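Local structure of FMN-dependent NADH-azoreductase 1 (Bacillus anthracis, 3U7I) at residues Asp115-Asp118 / Asn119-Ala123; Val163-Ser166 / His167-Leu170; Met173-Leu177 / Gly178-Tyr182. The protein probably uses bound FMN and NADH to reduce electrophilic quinones and to cleave the azo bond of aromatic azo compounds. All coordinates share one frame; numbering follows the deposited sequence.

Contact 1 of 3, residues Asp115-Asp118 / Asn119-Ala123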
loop_
_atom_site.group_PDB
_atom_site.type_symbol
_atom_site.label_atom_id
_atom_site.label_comp_id
_atom_site.label_asym_id
_atom_site.label_seq_id
_atom_site.Cartn_x
_atom_site.Cartn_y
_atom_site.Cartn_z
ATOM N N ASP C 115 -2.566 -1.027 6.497
ATOM C CA ASP C 115 -3.320 -1.625 7.599
ATOM C C ASP C 115 -3.989 -0.540 8.440
ATOM O O ASP C 115 -5.132 -0.702 8.885
ATOM C CB ASP C 115 -2.422 -2.451 8.517
ATOM C CG ASP C 115 -1.972 -3.738 7.884
ATOM O OD1 ASP C 115 -2.629 -4.194 6.928
ATOM O OD2 ASP C 115 -0.970 -4.302 8.363
ATOM N N TYR C 116 -3.270 0.555 8.672
ATOM C CA TYR C 116 -3.835 1.656 9.450
ATOM C C TYR C 116 -5.023 2.273 8.709
ATOM O O TYR C 116 -6.056 2.564 9.319
ATOM C CB TYR C 116 -2.773 2.717 9.774
ATOM C CG TYR C 116 -3.281 3.824 10.676
ATOM C CD1 TYR C 116 -3.382 3.639 12.054
ATOM C CD2 TYR C 116 -3.669 5.050 10.147
ATOM C CE1 TYR C 116 -3.855 4.666 12.886
ATOM C CE2 TYR C 116 -4.149 6.077 10.968
ATOM C CZ TYR C 116 -4.234 5.884 12.325
ATOM O OH TYR C 116 -4.707 6.912 13.122
HETATM N N MSE C 117 -4.888 2.466 7.399
HETATM C CA MSE C 117 -6.004 2.987 6.614
HETATM C C MSE C 117 -7.195 2.049 6.758
HETATM O O MSE C 117 -8.336 2.497 6.819
HETATM C CB MSE C 117 -5.640 3.156 5.129
HETATM C CG MSE C 117 -4.483 4.128 4.843
HETATM SE SE MSE C 117 -4.792 5.913 5.537
HETATM C CE MSE C 117 -6.471 6.292 4.594
ATOM N N ASP C 118 -6.924 0.748 6.827
ATOM C CA ASP C 118 -7.991 -0.254 6.937
ATOM C C ASP C 118 -8.722 -0.199 8.297
ATOM O O ASP C 118 -9.853 -0.689 8.429
ATOM C CB ASP C 118 -7.461 -1.674 6.655
ATOM C CG ASP C 118 -7.042 -1.874 5.205
ATOM O OD1 ASP C 118 -7.487 -1.094 4.321
ATOM O OD2 ASP C 118 -6.252 -2.819 4.947
ATOM N N ASN C 119 -8.067 0.395 9.294
ATOM C CA ASN C 119 -8.648 0.593 10.630
ATOM C C ASN C 119 -9.504 1.861 10.739
ATOM O O ASN C 119 -10.469 1.904 11.504
ATOM C CB ASN C 119 -7.541 0.656 11.685
ATOM C CG ASN C 119 -7.050 -0.717 12.111
ATOM O OD1 ASN C 119 -7.449 -1.224 13.158
ATOM N ND2 ASN C 119 -6.171 -1.319 11.307
ATOM N N ILE C 120 -9.144 2.892 9.970
ATOM C CA ILE C 120 -9.782 4.202 10.107
ATOM C C ILE C 120 -10.793 4.553 9.003
ATOM O O ILE C 120 -11.600 5.469 9.174
ATOM C CB ILE C 120 -8.733 5.328 10.218
ATOM C CG1 ILE C 120 -7.976 5.473 8.897
ATOM C CG2 ILE C 120 -7.780 5.061 11.398
ATOM C CD1 ILE C 120 -7.231 6.764 8.771
HETATM N N MSE C 121 -10.755 3.847 7.873
HETATM C CA MSE C 121 -11.789 4.062 6.848
HETATM C C MSE C 121 -12.947 3.099 7.064
HETATM O O MSE C 121 -12.938 1.971 6.548
HETATM C CB MSE C 121 -11.227 3.935 5.431
HETATM C CG MSE C 121 -10.309 5.080 5.048
HETATM SE SE MSE C 121 -9.633 4.860 3.272
HETATM C CE MSE C 121 -11.324 4.986 2.299
ATOM N N ILE C 122 -13.933 3.559 7.841
ATOM C CA ILE C 122 -15.028 2.723 8.327
ATOM C C ILE C 122 -16.366 3.397 8.033
ATOM O O ILE C 122 -16.552 4.571 8.359
ATOM C CB ILE C 122 -14.895 2.477 9.858
ATOM C CG1 ILE C 122 -13.552 1.814 10.183
ATOM C CG2 ILE C 122 -16.041 1.635 10.397
ATOM C CD1 ILE C 122 -13.398 0.444 9.606
ATOM N N ALA C 123 -17.288 2.659 7.410
ATOM C CA ALA C 123 -18.599 3.203 7.053
ATOM C C ALA C 123 -19.399 3.565 8.301
ATOM O O ALA C 123 -19.320 2.881 9.328
ATOM C CB ALA C 123 -19.374 2.222 6.176
HETATM O O HOH W 1 -11.630 -0.552 6.374
#

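Contact 2 of 3, residues Val163-Ser166 / His167-Leu170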
loop_
_atom_site.group_PDB
_atom_site.type_symbol
_atom_site.label_atom_id
_atom_site.label_comp_id
_atom_site.label_asym_id
_atom_site.label_seq_id
_atom_site.Cartn_x
_atom_site.Cartn_y
_atom_site.Cartn_z
ATOM N N VAL C 163 4.541 8.503 -10.391
ATOM C CA VAL C 163 4.471 7.251 -9.621
ATOM C C VAL C 163 4.625 7.432 -8.112
ATOM O O VAL C 163 4.867 6.470 -7.381
ATOM C CB VAL C 163 5.486 6.189 -10.132
ATOM C CG1 VAL C 163 5.213 5.877 -11.583
ATOM C CG2 VAL C 163 6.923 6.656 -9.937
ATOM N N GLU C 164 4.467 8.667 -7.649
ATOM C CA GLU C 164 4.516 8.955 -6.221
ATOM C C GLU C 164 3.169 8.597 -5.612
ATOM O O GLU C 164 2.403 9.475 -5.205
ATOM C CB GLU C 164 4.849 10.435 -5.969
ATOM C CG GLU C 164 5.243 10.734 -4.525
ATOM C CD GLU C 164 5.299 12.218 -4.229
ATOM O OE1 GLU C 164 4.804 13.010 -5.065
ATOM O OE2 GLU C 164 5.841 12.590 -3.163
ATOM N N TYR C 165 2.879 7.302 -5.551
ATOM C CA TYR C 165 1.558 6.854 -5.116
ATOM C C TYR C 165 1.336 6.951 -3.618
ATOM O O TYR C 165 0.198 7.012 -3.169
ATOM C CB TYR C 165 1.241 5.454 -5.642
ATOM C CG TYR C 165 1.043 5.460 -7.134
ATOM C CD1 TYR C 165 -0.007 6.177 -7.705
ATOM C CD2 TYR C 165 1.918 4.779 -7.980
ATOM C CE1 TYR C 165 -0.192 6.208 -9.070
ATOM C CE2 TYR C 165 1.739 4.805 -9.352
ATOM C CZ TYR C 165 0.676 5.515 -9.886
ATOM O OH TYR C 165 0.491 5.548 -11.248
ATOM N N SER C 166 2.417 6.973 -2.846
ATOM C CA SER C 166 2.308 7.284 -1.428
ATOM C C SER C 166 1.503 8.583 -1.246
ATOM O O SER C 166 0.414 8.579 -0.657
ATOM C CB SER C 166 3.702 7.428 -0.802
ATOM O OG SER C 166 4.473 8.420 -1.466
ATOM N N HIS C 167 2.047 9.682 -1.781
ATOM C CA HIS C 167 1.419 11.004 -1.727
ATOM C C HIS C 167 0.047 11.046 -2.401
ATOM O O HIS C 167 -0.919 11.532 -1.819
ATOM C CB HIS C 167 2.347 12.063 -2.344
ATOM C CG HIS C 167 1.658 13.341 -2.710
ATOM N ND1 HIS C 167 1.107 14.189 -1.773
ATOM C CD2 HIS C 167 1.425 13.917 -3.914
ATOM C CE1 HIS C 167 0.571 15.232 -2.380
ATOM N NE2 HIS C 167 0.750 15.090 -3.682
ATOM N N LYS C 168 -0.036 10.544 -3.626
ATOM C CA LYS C 168 -1.294 10.560 -4.368
ATOM C C LYS C 168 -2.410 9.881 -3.577
ATOM O O LYS C 168 -3.509 10.426 -3.428
ATOM C CB LYS C 168 -1.114 9.906 -5.746
ATOM C CG LYS C 168 -0.281 10.758 -6.687
ATOM C CD LYS C 168 -0.162 10.132 -8.064
ATOM C CE LYS C 168 0.375 11.146 -9.073
ATOM N NZ LYS C 168 0.249 10.617 -10.459
ATOM N N TYR C 169 -2.114 8.702 -3.045
ATOM C CA TYR C 169 -3.093 7.952 -2.276
ATOM C C TYR C 169 -3.483 8.684 -0.998
ATOM O O TYR C 169 -4.670 8.894 -0.737
ATOM C CB TYR C 169 -2.554 6.567 -1.949
ATOM C CG TYR C 169 -3.466 5.731 -1.094
ATOM C CD1 TYR C 169 -4.589 5.123 -1.637
ATOM C CD2 TYR C 169 -3.205 5.543 0.255
ATOM C CE1 TYR C 169 -5.425 4.348 -0.862
ATOM C CE2 TYR C 169 -4.037 4.771 1.042
ATOM C CZ TYR C 169 -5.147 4.172 0.483
ATOM O OH TYR C 169 -5.979 3.385 1.259
ATOM N N LEU C 170 -2.500 9.089 -0.199
ATOM C CA LEU C 170 -2.821 9.759 1.067
ATOM C C LEU C 170 -3.653 11.031 0.886
ATOM O O LEU C 170 -4.658 11.205 1.574
ATOM C CB LEU C 170 -1.561 10.031 1.902
ATOM C CG LEU C 170 -0.859 8.779 2.438
ATOM C CD1 LEU C 170 0.474 9.129 3.073
ATOM C CD2 LEU C 170 -1.757 8.049 3.428
#

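Contact 3 of 3, residues Met173-Leu177 / Gly178-Tyr182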
loop_
_atom_site.group_PDB
_atom_site.type_symbol
_atom_site.label_atom_id
_atom_site.label_comp_id
_atom_site.label_asym_id
_atom_site.label_seq_id
_atom_site.Cartn_x
_atom_site.Cartn_y
_atom_site.Cartn_z
HETATM N N MSE C 173 -7.301 9.949 -0.236
HETATM C CA MSE C 173 -8.099 9.319 0.811
HETATM C C MSE C 173 -8.529 10.355 1.838
HETATM O O MSE C 173 -9.697 10.412 2.234
HETATM C CB MSE C 173 -7.325 8.200 1.498
HETATM C CG MSE C 173 -7.051 7.007 0.587
HETATM SE SE MSE C 173 -8.658 6.226 -0.203
HETATM C CE MSE C 173 -8.555 6.998 -1.980
ATOM N N PHE C 174 -7.589 11.190 2.267
ATOM C CA PHE C 174 -7.938 12.148 3.309
ATOM C C PHE C 174 -8.880 13.217 2.808
ATOM O O PHE C 174 -9.765 13.640 3.552
ATOM C CB PHE C 174 -6.709 12.681 4.051
ATOM C CG PHE C 174 -6.087 11.643 4.941
ATOM C CD1 PHE C 174 -6.631 11.367 6.182
ATOM C CD2 PHE C 174 -5.007 10.887 4.503
ATOM C CE1 PHE C 174 -6.084 10.385 6.988
ATOM C CE2 PHE C 174 -4.454 9.907 5.302
ATOM C CZ PHE C 174 -4.993 9.651 6.544
ATOM N N ASN C 175 -8.732 13.610 1.542
ATOM C CA ASN C 175 -9.675 14.553 0.939
ATOM C C ASN C 175 -11.070 13.938 0.871
ATOM O O ASN C 175 -12.084 14.591 1.161
ATOM C CB ASN C 175 -9.226 15.018 -0.444
ATOM C CG ASN C 175 -10.100 16.145 -0.977
ATOM O OD1 ASN C 175 -9.794 17.326 -0.792
ATOM N ND2 ASN C 175 -11.198 15.784 -1.635
ATOM N N PHE C 176 -11.108 12.664 0.501
ATOM C CA PHE C 176 -12.352 11.911 0.526
ATOM C C PHE C 176 -13.020 11.956 1.909
ATOM O O PHE C 176 -14.211 12.243 2.017
ATOM C CB PHE C 176 -12.113 10.468 0.085
ATOM C CG PHE C 176 -13.285 9.571 0.312
ATOM C CD1 PHE C 176 -14.495 9.822 -0.324
ATOM C CD2 PHE C 176 -13.180 8.475 1.156
ATOM C CE1 PHE C 176 -15.587 8.993 -0.119
ATOM C CE2 PHE C 176 -14.267 7.641 1.367
ATOM C CZ PHE C 176 -15.474 7.904 0.729
ATOM N N LEU C 177 -12.255 11.668 2.960
ATOM C CA LEU C 177 -12.786 11.676 4.318
ATOM C C LEU C 177 -13.283 13.061 4.728
ATOM O O LEU C 177 -14.102 13.186 5.637
ATOM C CB LEU C 177 -11.740 11.168 5.324
ATOM C CG LEU C 177 -11.354 9.691 5.188
ATOM C CD1 LEU C 177 -10.468 9.215 6.355
ATOM C CD2 LEU C 177 -12.609 8.816 5.053
ATOM N N GLY C 178 -12.786 14.095 4.050
ATOM C CA GLY C 178 -13.155 15.472 4.346
ATOM C C GLY C 178 -11.985 16.336 4.788
ATOM O O GLY C 178 -12.131 17.538 5.031
ATOM N N ILE C 179 -10.816 15.719 4.905
ATOM C CA ILE C 179 -9.621 16.432 5.350
ATOM C C ILE C 179 -8.947 17.062 4.126
ATOM O O ILE C 179 -8.231 16.400 3.366
ATOM C CB ILE C 179 -8.673 15.501 6.173
ATOM C CG1 ILE C 179 -9.453 14.838 7.324
ATOM C CG2 ILE C 179 -7.456 16.267 6.678
ATOM C CD1 ILE C 179 -8.765 13.656 7.956
ATOM N N GLU C 180 -9.214 18.346 3.929
ATOM C CA GLU C 180 -8.822 19.035 2.712
ATOM C C GLU C 180 -7.608 19.931 2.904
ATOM O O GLU C 180 -6.977 20.344 1.929
ATOM C CB GLU C 180 -10.000 19.839 2.174
ATOM C CG GLU C 180 -11.198 18.969 1.852
ATOM C CD GLU C 180 -12.303 19.728 1.160
ATOM O OE1 GLU C 180 -12.432 20.949 1.405
ATOM O OE2 GLU C 180 -13.040 19.100 0.370
ATOM N N ASP C 181 -7.288 20.226 4.162
ATOM C CA ASP C 181 -6.077 20.976 4.501
ATOM C C ASP C 181 -4.899 20.004 4.591
ATOM O O ASP C 181 -4.668 19.375 5.624
ATOM C CB ASP C 181 -6.264 21.728 5.823
ATOM C CG ASP C 181 -5.135 22.718 6.109
ATOM O OD1 ASP C 181 -3.998 22.519 5.636
ATOM O OD2 ASP C 181 -5.392 23.702 6.828
ATOM N N TYR C 182 -4.171 19.876 3.485
ATOM C CA TYR C 182 -3.121 18.873 3.346
ATOM C C TYR C 182 -1.808 19.519 2.905
ATOM O O TYR C 182 -1.782 20.355 2.001
ATOM C CB TYR C 182 -3.559 17.828 2.317
ATOM C CG TYR C 182 -2.539 16.761 1.980
ATOM C CD1 TYR C 182 -2.660 15.485 2.495
ATOM C CD2 TYR C 182 -1.477 17.022 1.124
ATOM C CE1 TYR C 182 -1.751 14.497 2.186
ATOM C CE2 TYR C 182 -0.558 16.034 0.809
ATOM C CZ TYR C 182 -0.704 14.765 1.351
ATOM O OH TYR C 182 0.195 13.756 1.051
HETATM O O HOH W 2 -14.049 16.459 0.937
#

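Contact 1 of 3, residues Asp115-Asp118 / Asn119-Ala123
The backbone oxygen of Asp-115 is gripped twice by Asn-119: by the side-chain amide, with ND2 of Asn-119 2.7 Å from O of Asp-115, and weakly by the backbone N of the same residue. The side-chain bond is fairly straight, 158° at the hydrogen, and the oxygen lies almost in the amide plane of Asn-119, although ND2 approaches from above the carbonyl plane of Asp-115. With CG beside the backbone N (chi1 -81°), the amide folds back against its own helix, and ND2 also reaches Pro-55 O. At the next residue, O of Tyr-116 accepts from the N of both Asn-119 and Ile-120, and O of Met-117 from the N of Ile-120 and of Met-121, the latter at 3.0 Å from O of Met-117. Helix 111-120 ends here, and a water bridges the outgoing chain, giving one hydrogen to O of Asp-118 (2.7 Å) and one to O of Met-121 (2.8 Å).

On the apolar side, CG2 of Ile-120 sits over one face of the Tyr-116 ring in a CH-pi contact, 4.0 Å from the centroid and shifted toward the rim. The other branch of Ile-120 ends in CD1, which lies 4.1 Å from the selenium of Met-117. That selenomethionine chain bends at chi2 and chi3, bringing its methyl CE 3.7 Å from the selenium of Met-121. The carboxylates of Asp-115 and Asp-118 bond to Ser-111 and Asn-106 of the second subunit, respectively, and form salt bridges with Lys-112 and Lys-114 of their own chain. The chemistry is thus divided: carbonyls with two donors close the helix end, Tyr-116, Met-117 and Ile-120 pack together, and the carboxylates serve both their own subunit and the dimer interface.

Contact 2 of 3, residues Val163-Ser166 / His167-Leu170
An inverse gamma turn centred on Glu-164 leads into the N-terminus of helix 165-177, one of the helices packed against the parallel sheet of this flavodoxin-like fold. Glu-164 occupies the N-cap position, and its carbonyl O receives N of Lys-168 at 3.1 Å. The next two helical bonds follow, Tyr-169 N to Tyr-165 O and Leu-170 N to Ser-166 O.

The side chain of Glu-164 stretches out with CG turned away from the backbone N (chi1 -166°), which carries its carboxylate obliquely across His-167. Its CD comes 3.5 Å from CB of His-167, while OE1 approaches CD2 of the imidazole at 3.7 Å; carboxylate and ring planes are inclined by 40°. This is van der Waals contact, for the polar ends bond elsewhere: OE2 of Glu-164 forms a salt bridge with Arg-186 and accepts from Gln-148, and ND1 of His-167 probably hydrogen-bonds to OH of Tyr-182, 3.0 Å away. Gln-148 also binds OG of Ser-166, so one glutamine ties together two side chains at the start of the helix.

Lys-168 runs its extended chain back past the first turn, its NZ reaching Asp-162 O, and Tyr-165 of the second subunit packs against it. On the way, CG of Lys-168 passes 3.3 Å from O of Glu-164, and its CD rests 4.0 Å from CD1 of Tyr-165 of the same chain.

Contact 3 of 3, residues Met173-Leu177 / Gly178-Tyr182
Ile-179 N donates to Phe-174 O at 2.7 Å, the shortest polar link between the helix end and the chain that leaves it. A weak bond joins Gly-178 N to Asn-175 O at 3.0 Å, and the same N also makes a weak bond to Phe-174 O. The side chains of Phe-174 and Ile-179 lie side by side and point the same way; CD1 of Ile-179 meets the ring of Phe-174 at its edge, near the ring plane, 3.6 Å from CD1 of the phenylalanine.

At the solvent side, Asn-175 swings its amide toward Glu-180 by placing CG trans to the backbone N (chi1 -172°). Its OD1 touches CG of Glu-180 at 3.4 Å, and the amide and carboxylate planes are nearly parallel, 15° apart. A water links the two residues by donating to both Asn-175 O (2.7 Å) and OE2 of Glu-180 (2.9 Å). ND2 of Asn-175 bonds to a PEG molecule, probably from the crystallisation liquor.

The backbone turn places these groups. Gly-178 has positive phi (118°), and at its backbone angles a beta carbon would collide with O of Leu-177. Farther out, Phe-92 of helix 76-94 packs on both Phe-174 and Ile-179, which joins the apolar pair to the core, while the main chain of Asp-181 bonds to Met-144 in the neighbouring strand. The arrangement is a Schellman motif with Gly-178 as the C-prime residue; it ends helix 165-177 and turns the chain into edge strand 181-187 of the flavodoxin-like parallel sheet.

How the contacts relate
Contacts 2 and 3 sit at the start and end of helix 165-177, their centres about 14 Å apart, and contact 1 closes helix 111-120, which packs beside it. Met-117 of contact 1 touches both: its CG lies 3.9 Å from CE2 of Tyr-169, and its CE 3.7 Å from CB of Met-173. The selenium atoms of Met-121 and Met-173 approach to 3.9 Å, continuing this selenomethionine-rich seam between helix 165-177 and the end of helix 111-120. Contacts 2 and 3 also meet where C of Leu-170 lies 4.2 Å from CE1 of Tyr-182. In contact 2 the Ser-166 side chain is about 11 Å from that of Ser-23, a predicted FMN-binding residue, whereas contacts 1 and 3 lie away from that site; all three reach the second subunit.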